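Local coordinates for microcin B17-processing protein McbB (Escherichia coli str. K-12 substr. MG1655, PDB 6GRH), which is needed to process the inactive precursor of the antibiotic microcin B17 into the active peptide, at residues L140-L145 against I169-L174; S177-G182 against S269-L274; C195-W200 against K223-T228; N211-A216 against I285-C290. All coordinates share one frame; numbering follows the deposited sequence. Where two conformers were deposited one is given.

Contact 1: residues L140-L145 against I169-L174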
# COMPACT_ATOMS: atom_id res chain seq x y z
N LEU B 140 20.82 -4.82 -23.65
CA LEU B 140 20.44 -4.30 -22.33
C LEU B 140 21.54 -3.35 -21.84
O LEU B 140 22.70 -3.73 -21.73
CB LEU B 140 20.24 -5.42 -21.33
CG LEU B 140 19.87 -5.08 -19.87
CD1 LEU B 140 18.52 -4.39 -19.80
CD2 LEU B 140 19.86 -6.34 -19.03
N ILE B 141 21.18 -2.10 -21.58
CA ILE B 141 22.12 -1.12 -21.08
C ILE B 141 21.91 -0.95 -19.57
O ILE B 141 20.85 -0.48 -19.13
CB ILE B 141 21.95 0.24 -21.80
CG1 ILE B 141 22.11 0.06 -23.31
CG2 ILE B 141 22.91 1.27 -21.22
CD1 ILE B 141 21.88 1.32 -24.13
N TRP B 142 22.93 -1.33 -18.80
CA TRP B 142 22.94 -1.11 -17.37
C TRP B 142 23.72 0.16 -17.07
O TRP B 142 24.91 0.23 -17.33
CB TRP B 142 23.58 -2.30 -16.62
CG TRP B 142 23.30 -2.23 -15.14
CD1 TRP B 142 23.66 -1.21 -14.28
CD2 TRP B 142 22.57 -3.17 -14.35
NE1 TRP B 142 23.23 -1.48 -13.01
CE2 TRP B 142 22.53 -2.65 -13.03
CE3 TRP B 142 21.95 -4.39 -14.62
CZ2 TRP B 142 21.89 -3.32 -11.98
CZ3 TRP B 142 21.31 -5.06 -13.59
CH2 TRP B 142 21.28 -4.51 -12.28
N LEU B 143 23.04 1.19 -16.54
CA LEU B 143 23.69 2.43 -16.15
C LEU B 143 23.83 2.48 -14.63
O LEU B 143 22.83 2.52 -13.94
CB LEU B 143 22.90 3.61 -16.65
CG LEU B 143 23.31 5.02 -16.24
CD1 LEU B 143 24.73 5.37 -16.67
CD2 LEU B 143 22.30 6.01 -16.83
N HIS B 144 25.06 2.48 -14.13
CA HIS B 144 25.31 2.47 -12.69
C HIS B 144 26.03 3.76 -12.33
O HIS B 144 27.11 4.02 -12.84
CB HIS B 144 26.12 1.25 -12.28
CG HIS B 144 26.54 1.26 -10.85
ND1 HIS B 144 25.64 1.05 -9.83
CD2 HIS B 144 27.72 1.53 -10.27
CE1 HIS B 144 26.28 1.15 -8.67
NE2 HIS B 144 27.55 1.41 -8.91
N LEU B 145 25.43 4.53 -11.41
CA LEU B 145 25.99 5.81 -10.96
C LEU B 145 26.20 5.86 -9.44
O LEU B 145 25.24 5.69 -8.68
CB LEU B 145 25.06 6.94 -11.36
CG LEU B 145 24.85 7.12 -12.87
CD1 LEU B 145 23.84 8.21 -13.16
CD2 LEU B 145 26.18 7.43 -13.54
N ILE B 169 18.52 -0.54 -17.57
CA ILE B 169 18.39 -0.67 -16.12
C ILE B 169 19.28 0.41 -15.57
O ILE B 169 20.31 0.69 -16.16
CB ILE B 169 18.87 -2.05 -15.62
CG1 ILE B 169 17.85 -3.09 -16.07
CG2 ILE B 169 19.01 -2.08 -14.10
CD1 ILE B 169 18.33 -4.50 -15.99
N GLN B 170 18.82 1.06 -14.51
CA GLN B 170 19.58 2.11 -13.86
C GLN B 170 19.76 1.75 -12.41
O GLN B 170 18.79 1.32 -11.76
CB GLN B 170 18.87 3.46 -13.92
CG GLN B 170 18.49 3.96 -15.30
CD GLN B 170 17.25 3.32 -15.91
OE1 GLN B 170 17.18 3.19 -17.13
NE2 GLN B 170 16.26 3.00 -15.11
N SER B 171 20.96 1.98 -11.90
CA SER B 171 21.23 1.76 -10.48
C SER B 171 22.00 2.93 -9.88
O SER B 171 22.77 3.60 -10.54
CB SER B 171 21.93 0.41 -10.26
OG SER B 171 23.21 0.37 -10.83
N TYR B 172 21.71 3.22 -8.62
CA TYR B 172 22.11 4.47 -7.97
C TYR B 172 21.76 4.35 -6.48
O TYR B 172 21.10 3.38 -6.06
CB TYR B 172 21.40 5.69 -8.64
CG TYR B 172 19.91 5.55 -8.68
CD1 TYR B 172 19.29 4.83 -9.69
CD2 TYR B 172 19.12 6.05 -7.66
CE1 TYR B 172 17.93 4.66 -9.72
CE2 TYR B 172 17.76 5.88 -7.67
CZ TYR B 172 17.16 5.19 -8.69
OH TYR B 172 15.83 4.99 -8.68
N TYR B 173 22.20 5.33 -5.70
CA TYR B 173 22.05 5.32 -4.27
C TYR B 173 21.15 6.46 -3.84
O TYR B 173 21.20 7.53 -4.39
CB TYR B 173 23.41 5.40 -3.59
CG TYR B 173 24.30 4.23 -3.97
CD1 TYR B 173 24.32 3.06 -3.21
CD2 TYR B 173 25.10 4.28 -5.13
CE1 TYR B 173 25.13 1.98 -3.57
CE2 TYR B 173 25.91 3.21 -5.50
CZ TYR B 173 25.91 2.05 -4.71
OH TYR B 173 26.71 0.99 -5.09
N LEU B 174 20.30 6.19 -2.87
CA LEU B 174 19.39 7.19 -2.34
C LEU B 174 19.30 6.95 -0.87
O LEU B 174 18.90 5.85 -0.46
CB LEU B 174 18.00 7.09 -2.98
CG LEU B 174 16.89 7.98 -2.40
CD1 LEU B 174 17.26 9.44 -2.50
CD2 LEU B 174 15.59 7.67 -3.12
O HOH W 1 28.96 1.51 -6.53
O HOH W 2 23.96 7.33 -7.00
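Ile-169 packs against the indole of Trp-142; it and Ser-171 have more surface buried by this contact than any other residue. Its methyl CG2 sits 3.5 Å from the centroid of the six-membered ring, only 2° off the ring normal, a CH-pi contact over the middle of the face. The other branch of Ile-169 serves a second neighbour: CD1 meets Leu-140 CD1 at 3.8 Å, so the branched residue fills the angle between an aromatic plate and an aliphatic chain. Both strands run in the same direction, as the two strands of a beta-alpha-beta unit whose helix 150-160 makes the crossover, and the backbone bonds between them are nearly straight, Leu-143 N to Ile-169 O among them.

On the same face as Ile-169, Ser-171 is small enough to let two rings approach its hydroxyl. Trp-142 NE1 donates to Ser-171 OG at 2.9 Å with the oxygen close to the indole plane, and His-144 ND1 bonds to the same OG at 2.7 Å. Placing OG between the backbone N and the carbonyl carbon (chi1 66°) turns it toward both nitrogens, and two bonds grip this buried oxygen. Farther along, the His-144 and Tyr-173 rings meet rim to rim; a water joins His-144 NE2 to Tyr-173 OH, whose protein partner is Ser-242. Helix 236-254 covers the Trp-142 side, where Ile-246 and Leu-250 touch the indole.

Contact 2: residues S177-G182 against S269-L274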
# COMPACT_ATOMS: atom_id res chain seq x y z
N SER B 177 19.90 3.54 0.83
CA SER B 177 19.55 2.45 -0.05
C SER B 177 20.34 2.42 -1.34
O SER B 177 20.81 3.46 -1.85
CB SER B 177 18.07 2.49 -0.40
OG SER B 177 17.79 3.58 -1.26
N PHE B 178 20.44 1.21 -1.87
CA PHE B 178 20.87 0.96 -3.24
C PHE B 178 19.60 0.62 -4.03
O PHE B 178 18.83 -0.26 -3.65
CB PHE B 178 21.90 -0.16 -3.27
CG PHE B 178 22.39 -0.51 -4.65
CD1 PHE B 178 22.85 0.46 -5.50
CD2 PHE B 178 22.35 -1.82 -5.08
CE1 PHE B 178 23.29 0.14 -6.78
CE2 PHE B 178 22.79 -2.16 -6.35
CZ PHE B 178 23.26 -1.18 -7.21
N ARG B 179 19.36 1.34 -5.11
CA ARG B 179 18.17 1.17 -5.94
C ARG B 179 18.53 0.58 -7.29
O ARG B 179 19.45 1.07 -7.95
CB ARG B 179 17.52 2.53 -6.20
CG ARG B 179 17.10 3.24 -4.94
CD ARG B 179 15.89 2.57 -4.35
NE ARG B 179 15.47 3.25 -3.13
CZ ARG B 179 14.29 3.10 -2.53
NH1 ARG B 179 13.34 2.32 -3.04
NH2 ARG B 179 14.06 3.79 -1.42
N ILE B 180 17.80 -0.43 -7.71
CA ILE B 180 17.92 -0.92 -9.06
C ILE B 180 16.53 -0.74 -9.65
O ILE B 180 15.56 -1.36 -9.20
CB ILE B 180 18.33 -2.40 -9.12
CG1 ILE B 180 19.69 -2.62 -8.44
CG2 ILE B 180 18.35 -2.87 -10.58
CD1 ILE B 180 20.02 -4.08 -8.25
N ASP B 181 16.42 0.09 -10.68
CA ASP B 181 15.13 0.30 -11.31
C ASP B 181 14.67 -0.96 -12.02
O ASP B 181 15.45 -1.84 -12.37
CB ASP B 181 15.18 1.47 -12.32
CG ASP B 181 15.40 2.81 -11.66
OD1 ASP B 181 15.19 2.94 -10.42
OD2 ASP B 181 15.79 3.75 -12.43
N GLY B 182 13.36 -1.05 -12.22
CA GLY B 182 12.81 -2.02 -13.14
C GLY B 182 13.38 -1.83 -14.53
O GLY B 182 13.91 -0.77 -14.86
N SER B 269 11.44 -3.30 -10.03
CA SER B 269 12.54 -2.67 -9.31
C SER B 269 12.96 -3.55 -8.11
O SER B 269 12.15 -4.28 -7.57
CB SER B 269 12.13 -1.28 -8.82
OG SER B 269 11.22 -1.39 -7.73
N VAL B 270 14.22 -3.40 -7.71
CA VAL B 270 14.79 -4.08 -6.56
C VAL B 270 15.51 -3.00 -5.76
O VAL B 270 16.37 -2.32 -6.31
CB VAL B 270 15.81 -5.15 -6.98
CG1 VAL B 270 16.44 -5.82 -5.73
CG2 VAL B 270 15.16 -6.18 -7.89
N SER B 271 15.13 -2.81 -4.50
CA SER B 271 15.76 -1.84 -3.61
C SER B 271 16.37 -2.58 -2.42
O SER B 271 15.76 -3.52 -1.90
CB SER B 271 14.74 -0.81 -3.10
OG SER B 271 14.00 -0.24 -4.19
N ALA B 272 17.55 -2.17 -1.99
CA ALA B 272 18.23 -2.80 -0.86
C ALA B 272 18.58 -1.75 0.18
O ALA B 272 19.17 -0.73 -0.15
CB ALA B 272 19.49 -3.51 -1.33
N ASP B 273 18.19 -1.98 1.43
CA ASP B 273 18.64 -1.14 2.52
C ASP B 273 20.07 -1.55 2.88
O ASP B 273 20.30 -2.68 3.30
CB ASP B 273 17.71 -1.29 3.72
CG ASP B 273 18.05 -0.33 4.84
OD1 ASP B 273 17.16 0.45 5.25
OD2 ASP B 273 19.20 -0.33 5.32
N LEU B 274 21.03 -0.64 2.72
CA LEU B 274 22.44 -0.94 2.97
C LEU B 274 22.79 -1.18 4.44
O LEU B 274 23.85 -1.76 4.74
CB LEU B 274 23.35 0.11 2.36
CG LEU B 274 23.35 0.15 0.83
CD1 LEU B 274 24.07 1.40 0.33
CD2 LEU B 274 23.95 -1.11 0.25
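Arg-179 and Ser-271 face each other in a non-hydrogen-bonded pair of antiparallel strands, where no backbone bonds join the two residues and their side chains lie on one side of the sheet. From CB the arginine chain leaves with CG anti to the carbonyl carbon (chi1 -59°) and bends at chi2 (-73°), which brings CD to 3.4 Å from Ser-271 OG. Beyond it NE turns to its own strand and donates to Ser-177 OG at 3.0 Å, with the oxygen tilted from the guanidinium plane; that hydroxyl is also bonded to the carbonyl of Leu-174. CZ passes 4.0 Å from Ser-271 CB. At the tip, NH1 makes a weak hydrogen bond to Ser-271 OG, bent to 129° at the hydrogen, while NH2 has a long, weak ion pair with Glu-204. Trp-200 of helix 193-204 makes a cation-pi contact with the group.

The other face is apolar. Ile-180 CB and Val-270 CB, in a hydrogen-bonded pair, lie 4.3 Å apart, and these beta-branched residues suit extended strands. Phe-178 pairs with Ala-272, and helix 236-254 covers this end, where the small alanine lets Phe-241 and Leu-245 come close. Phe-178 N and O both bond to Ala-272, the amide of the latter giving its hydrogen to Phe-178 O at 2.8 Å. The chemistry thus divides by face: hydroxyls and an aromatic ring accommodate the cation on one, hydrocarbon fills the other, and with its serine bonds bent or tilted the guanidinium probably relies on the indole as well.

Contact 3: residues C195-W200 against K223-T228. With ZN (zinc ion), chain F; SO4 (sulfate ion), chain G.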
# COMPACT_ATOMS: atom_id res chain seq x y z
N CYS B 195 10.14 7.64 -13.77
CA CYS B 195 9.01 7.02 -13.11
C CYS B 195 9.38 6.44 -11.74
O CYS B 195 8.59 6.56 -10.79
CB CYS B 195 8.35 5.96 -14.00
SG CYS B 195 7.54 6.62 -15.46
N HIS B 196 10.56 5.84 -11.65
CA HIS B 196 11.06 5.22 -10.42
C HIS B 196 11.47 6.25 -9.38
O HIS B 196 11.00 6.20 -8.20
CB HIS B 196 12.21 4.25 -10.71
CG HIS B 196 11.75 2.97 -11.31
ND1 HIS B 196 11.44 2.83 -12.64
CD2 HIS B 196 11.46 1.78 -10.73
CE1 HIS B 196 11.02 1.60 -12.87
NE2 HIS B 196 11.02 0.94 -11.72
N ILE B 197 12.32 7.18 -9.79
CA ILE B 197 12.92 8.12 -8.84
C ILE B 197 11.84 9.03 -8.22
O ILE B 197 11.92 9.35 -7.04
CB ILE B 197 14.06 8.91 -9.50
CG1 ILE B 197 15.01 9.47 -8.44
CG2 ILE B 197 13.53 10.02 -10.38
CD1 ILE B 197 16.38 9.73 -8.99
N GLU B 198 10.81 9.37 -8.98
CA GLU B 198 9.66 10.12 -8.46
C GLU B 198 8.83 9.31 -7.45
O GLU B 198 8.34 9.86 -6.47
CB GLU B 198 8.78 10.64 -9.60
CG GLU B 198 9.51 11.71 -10.43
CD GLU B 198 9.83 12.98 -9.65
OE1 GLU B 198 9.06 13.29 -8.70
OE2 GLU B 198 10.82 13.68 -10.00
N ARG B 199 8.65 8.03 -7.71
CA ARG B 199 8.02 7.14 -6.73
C ARG B 199 8.80 7.13 -5.40
O ARG B 199 8.19 7.28 -4.33
CB ARG B 199 7.85 5.73 -7.28
CG ARG B 199 7.11 4.75 -6.38
CD ARG B 199 5.62 5.01 -6.39
NE ARG B 199 4.89 4.09 -5.53
CZ ARG B 199 4.64 4.27 -4.22
NH1 ARG B 199 5.09 5.33 -3.53
NH2 ARG B 199 3.94 3.34 -3.59
N TRP B 200 10.13 7.02 -5.45
CA TRP B 200 10.93 6.97 -4.21
C TRP B 200 11.01 8.33 -3.52
O TRP B 200 10.92 8.41 -2.28
CB TRP B 200 12.35 6.44 -4.45
CG TRP B 200 12.46 5.17 -5.28
CD1 TRP B 200 13.41 4.91 -6.21
CD2 TRP B 200 11.60 4.02 -5.26
NE1 TRP B 200 13.20 3.69 -6.77
CE2 TRP B 200 12.11 3.11 -6.21
CE3 TRP B 200 10.45 3.67 -4.52
CZ2 TRP B 200 11.52 1.87 -6.45
CZ3 TRP B 200 9.85 2.43 -4.77
CH2 TRP B 200 10.39 1.55 -5.73
N LYS B 223 10.77 24.81 -12.98
CA LYS B 223 12.21 24.93 -13.20
C LYS B 223 12.63 23.79 -14.12
O LYS B 223 11.92 22.79 -14.25
CB LYS B 223 12.98 24.84 -11.88
CG LYS B 223 12.64 25.94 -10.86
N LYS B 224 13.78 23.97 -14.76
CA LYS B 224 14.38 22.89 -15.54
C LYS B 224 14.44 21.65 -14.64
O LYS B 224 14.93 21.74 -13.51
CB LYS B 224 15.79 23.27 -16.05
CG LYS B 224 16.46 22.16 -16.87
CD LYS B 224 17.70 22.65 -17.63
N TYR B 225 13.91 20.54 -15.13
CA TYR B 225 13.89 19.28 -14.40
C TYR B 225 15.31 18.80 -14.28
O TYR B 225 15.90 18.35 -15.27
CB TYR B 225 13.02 18.21 -15.08
CG TYR B 225 12.84 16.95 -14.24
CD1 TYR B 225 13.78 15.93 -14.27
CD2 TYR B 225 11.73 16.80 -13.40
CE1 TYR B 225 13.62 14.79 -13.49
CE2 TYR B 225 11.57 15.65 -12.62
CZ TYR B 225 12.52 14.64 -12.68
OH TYR B 225 12.39 13.49 -11.91
N GLN B 226 15.87 18.92 -13.08
CA GLN B 226 17.19 18.35 -12.84
C GLN B 226 17.41 18.13 -11.36
O GLN B 226 16.86 18.88 -10.53
CB GLN B 226 18.31 19.20 -13.46
CG GLN B 226 18.90 20.32 -12.60
CD GLN B 226 19.68 21.32 -13.44
OE1 GLN B 226 19.34 22.51 -13.49
NE2 GLN B 226 20.72 20.84 -14.13
N MET B 227 18.20 17.11 -11.03
CA MET B 227 18.51 16.85 -9.64
C MET B 227 19.67 15.91 -9.39
O MET B 227 20.05 15.10 -10.25
CB MET B 227 17.30 16.27 -8.96
CG MET B 227 16.65 15.18 -9.78
SD MET B 227 15.73 14.21 -8.62
CE MET B 227 15.03 13.00 -9.75
N THR B 228 20.19 16.04 -8.18
CA THR B 228 21.12 15.12 -7.58
C THR B 228 20.36 14.46 -6.43
O THR B 228 19.23 14.85 -6.13
CB THR B 228 22.34 15.88 -7.06
OG1 THR B 228 21.90 16.84 -6.11
CG2 THR B 228 23.07 16.59 -8.21
ZN ZN F . 8.89 7.51 -17.15
S SO4 G . 3.81 4.79 -0.17
O1 SO4 G . 4.61 4.45 1.03
O2 SO4 G . 2.52 5.42 0.21
O3 SO4 G . 4.57 5.78 -0.97
O4 SO4 G . 3.55 3.55 -0.92
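Tyr-225 and Glu-198 meet tip to tip where the loop after helix 215-220 passes helix 193-204, the helix that carries Cys-195 of a four-cysteine zinc site. The phenol OH donates to Glu-198 OE2 at 2.5 Å, a very short bond. The carboxylate oxygen lies at the edge of the tyrosine ring, near its plane, and the two planar groups are turned 58° apart. A phenol suits the loop here, since its rigid ring holds the donor well out from the loop backbone. On the helix side, Glu-198 bends at chi2 (-64°), which swings CD round toward the hydroxyl.

Beside this polar bridge, Met-227 reaches tip to tip toward Ile-197. Beyond CG its chain is extended, carrying CE across to the branched side chain, though the detail of the fit is doubtful because the isoleucine was modelled in two positions. A long, unbranched thioether spans the distance from the loop to the helix.

The next shell holds both partners in place. Met-227 is joined to Ser-150, at the start of helix 150-160, by a backbone hydrogen bond and by one from Met-227 N to the serine OG, while Ile-197 also packs on Tyr-148 and Leu-229. On the helix, Arg-199 grips a sulfate ion, probably from the crystallisation liquor, through NH1 and NH2. One turn before Arg-199, Cys-195 SG binds zinc at 2.3 Å.

Contact 4: residues N211-A216 against I285-C290. With ZN (zinc ion), chain F; EDO (1,2-ethanediol), chain I.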
# COMPACT_ATOMS: atom_id res chain seq x y z
N ASN B 211 -0.22 10.46 -2.71
CA ASN B 211 -0.19 11.55 -3.69
C ASN B 211 0.90 12.61 -3.42
O ASN B 211 0.91 13.26 -2.38
CB ASN B 211 -1.55 12.25 -3.75
CG ASN B 211 -1.53 13.48 -4.62
OD1 ASN B 211 -0.92 13.49 -5.70
ND2 ASN B 211 -2.18 14.54 -4.15
N GLU B 212 1.78 12.79 -4.41
CA GLU B 212 2.91 13.73 -4.37
C GLU B 212 2.56 15.20 -4.78
O GLU B 212 3.35 16.11 -4.52
CB GLU B 212 4.08 13.19 -5.25
CG GLU B 212 4.11 13.51 -6.76
CD GLU B 212 3.12 12.72 -7.63
OE1 GLU B 212 2.33 11.89 -7.11
OE2 GLU B 212 3.12 12.91 -8.88
N MET B 213 1.41 15.42 -5.42
CA MET B 213 1.10 16.73 -6.02
C MET B 213 0.45 17.72 -5.05
O MET B 213 -0.47 17.39 -4.32
CB MET B 213 0.26 16.58 -7.29
CG MET B 213 1.03 15.97 -8.47
SD MET B 213 2.31 17.05 -9.14
CE MET B 213 3.18 15.94 -10.24
N SER B 214 0.95 18.95 -5.08
CA SER B 214 0.45 20.09 -4.34
C SER B 214 1.06 21.32 -5.04
O SER B 214 1.96 21.16 -5.88
CB SER B 214 1.00 20.06 -2.93
OG SER B 214 2.41 20.20 -3.00
N TRP B 215 0.62 22.52 -4.67
CA TRP B 215 1.20 23.72 -5.29
C TRP B 215 2.72 23.84 -5.09
O TRP B 215 3.40 24.30 -5.98
CB TRP B 215 0.43 24.99 -4.98
CG TRP B 215 -0.67 25.11 -5.99
CD1 TRP B 215 -1.98 24.75 -5.85
CD2 TRP B 215 -0.51 25.54 -7.35
NE1 TRP B 215 -2.66 24.97 -7.03
CE2 TRP B 215 -1.77 25.44 -7.97
CE3 TRP B 215 0.58 26.01 -8.09
CZ2 TRP B 215 -1.98 25.80 -9.31
CZ3 TRP B 215 0.37 26.36 -9.44
CH2 TRP B 215 -0.90 26.25 -10.03
N ALA B 216 3.23 23.39 -3.95
CA ALA B 216 4.69 23.42 -3.74
C ALA B 216 5.40 22.58 -4.80
O ALA B 216 6.41 23.00 -5.36
CB ALA B 216 5.04 22.95 -2.34
N ILE B 285 4.37 2.31 -10.89
CA ILE B 285 3.51 2.83 -11.94
C ILE B 285 4.26 3.89 -12.77
O ILE B 285 5.27 4.44 -12.34
CB ILE B 285 2.18 3.40 -11.39
CG1 ILE B 285 2.40 4.61 -10.48
CG2 ILE B 285 1.43 2.32 -10.61
CD1 ILE B 285 1.13 5.33 -10.12
N HIS B 286 3.76 4.15 -13.96
CA HIS B 286 4.21 5.30 -14.76
C HIS B 286 3.87 6.58 -13.99
O HIS B 286 2.79 6.71 -13.43
CB HIS B 286 3.51 5.34 -16.11
CG HIS B 286 3.92 4.25 -17.04
ND1 HIS B 286 3.29 3.02 -17.07
CD2 HIS B 286 4.89 4.21 -17.98
CE1 HIS B 286 3.87 2.27 -17.99
NE2 HIS B 286 4.83 2.96 -18.56
N TRP B 287 4.83 7.49 -13.91
CA TRP B 287 4.59 8.74 -13.22
C TRP B 287 3.73 9.62 -14.14
O TRP B 287 3.98 9.72 -15.35
CB TRP B 287 5.89 9.41 -12.87
CG TRP B 287 5.77 10.72 -12.21
CD1 TRP B 287 4.92 11.06 -11.21
CD2 TRP B 287 6.58 11.86 -12.47
NE1 TRP B 287 5.15 12.35 -10.82
CE2 TRP B 287 6.18 12.86 -11.57
CE3 TRP B 287 7.64 12.12 -13.35
CZ2 TRP B 287 6.78 14.12 -11.54
CZ3 TRP B 287 8.23 13.38 -13.33
CH2 TRP B 287 7.80 14.36 -12.43
N GLN B 288 2.68 10.19 -13.57
CA GLN B 288 1.74 11.00 -14.34
C GLN B 288 2.38 12.12 -15.16
O GLN B 288 1.87 12.45 -16.24
CB GLN B 288 0.64 11.59 -13.43
CG GLN B 288 1.15 12.49 -12.31
CD GLN B 288 0.08 12.78 -11.29
OE1 GLN B 288 -1.13 12.81 -11.61
NE2 GLN B 288 0.48 12.97 -10.04
N ALA B 289 3.45 12.74 -14.62
CA ALA B 289 4.13 13.82 -15.32
C ALA B 289 5.29 13.40 -16.21
O ALA B 289 5.96 14.27 -16.75
CB ALA B 289 4.62 14.88 -14.35
N CYS B 290 5.52 12.10 -16.37
CA CYS B 290 6.62 11.61 -17.20
C CYS B 290 6.17 11.47 -18.64
O CYS B 290 5.08 11.04 -18.91
CB CYS B 290 7.10 10.25 -16.72
SG CYS B 290 8.69 9.79 -17.45
ZN ZN F . 8.89 7.51 -17.15
C1 EDO I . 4.44 8.51 -9.09
O1 EDO I . 4.32 7.19 -8.58
C2 EDO I . 5.08 9.42 -8.05
O2 EDO I . 4.14 9.72 -7.01
O HOH W 3 -1.73 13.88 -8.28
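This is a polar contact with an apolar flank, joining the loop that leads into helix 215-220 to the turn that carries zinc ligand Cys-290, and a single carboxylate oxygen lies at its middle. Glu-212 OE2 accepts from Trp-287 NE1 and from Gln-288 NE2, each at 2.9 Å. The donors reach it from opposite faces of the carboxylate plane, and each holds the oxygen close to its own plane, whether indole ring or amide. A glutamate fits because the bend at chi2 (-75°) turns CD toward the turn, and OE2 then lies between the N-H groups of successive residues. Two bonds to one oxygen would be expected to steady its negative charge.

Met-213 forms the apolar flank. Its CE lies 4.2 Å from Trp-287 CZ2, the methionine crossing the tryptophan at about a right angle, and 4.5 Å from Ala-289 CB; its CG borders the glutamine amide at NE2. Asn-211 sets the loop's course: its OD1 takes the amide of Met-213 in an Asx turn, and a water links the same oxygen to Gln-288 NE2. Gln-288 OE1 is bonded to Ile-2 N of the McbD chain and Gln-288 O to Arg-252 of the McbC chain, so the contact is part of the interface with both.

Trp-287 opens a type I turn in which Cys-290 N bonds to Trp-287 O at 3.0 Å, and Ala-289 CB rests over the indole toward its rim. The turn delivers Cys-290 SG to zinc at 2.3 Å, completing with Cys-192, Cys-195 and Cys-292 a four-cysteine site in which two close pairs of cysteines come from distant parts of the chain.

In the fold
Contacts 1 and 2 lie in one mixed sheet, their centres about 10 Å apart, with strands 167-174 and 177-180 as neighbours in it; Asp-181 ties them by bonds to Tyr-172 and Gln-170. Contact 3 is nested in the loop closed by contact 2, and its helix 193-204 lies against the sheet through His-196 and Trp-200. Contact 4, about 10 Å from contact 3 between centres, alternates with it along the chain, and both reach the zinc ion, one through Cys-195 and the other through Cys-290. Contacts 1 and 4 are farthest apart, about 23 Å between centres. The order thus runs from the sheet core to a zinc-bound periphery beside McbC and McbD.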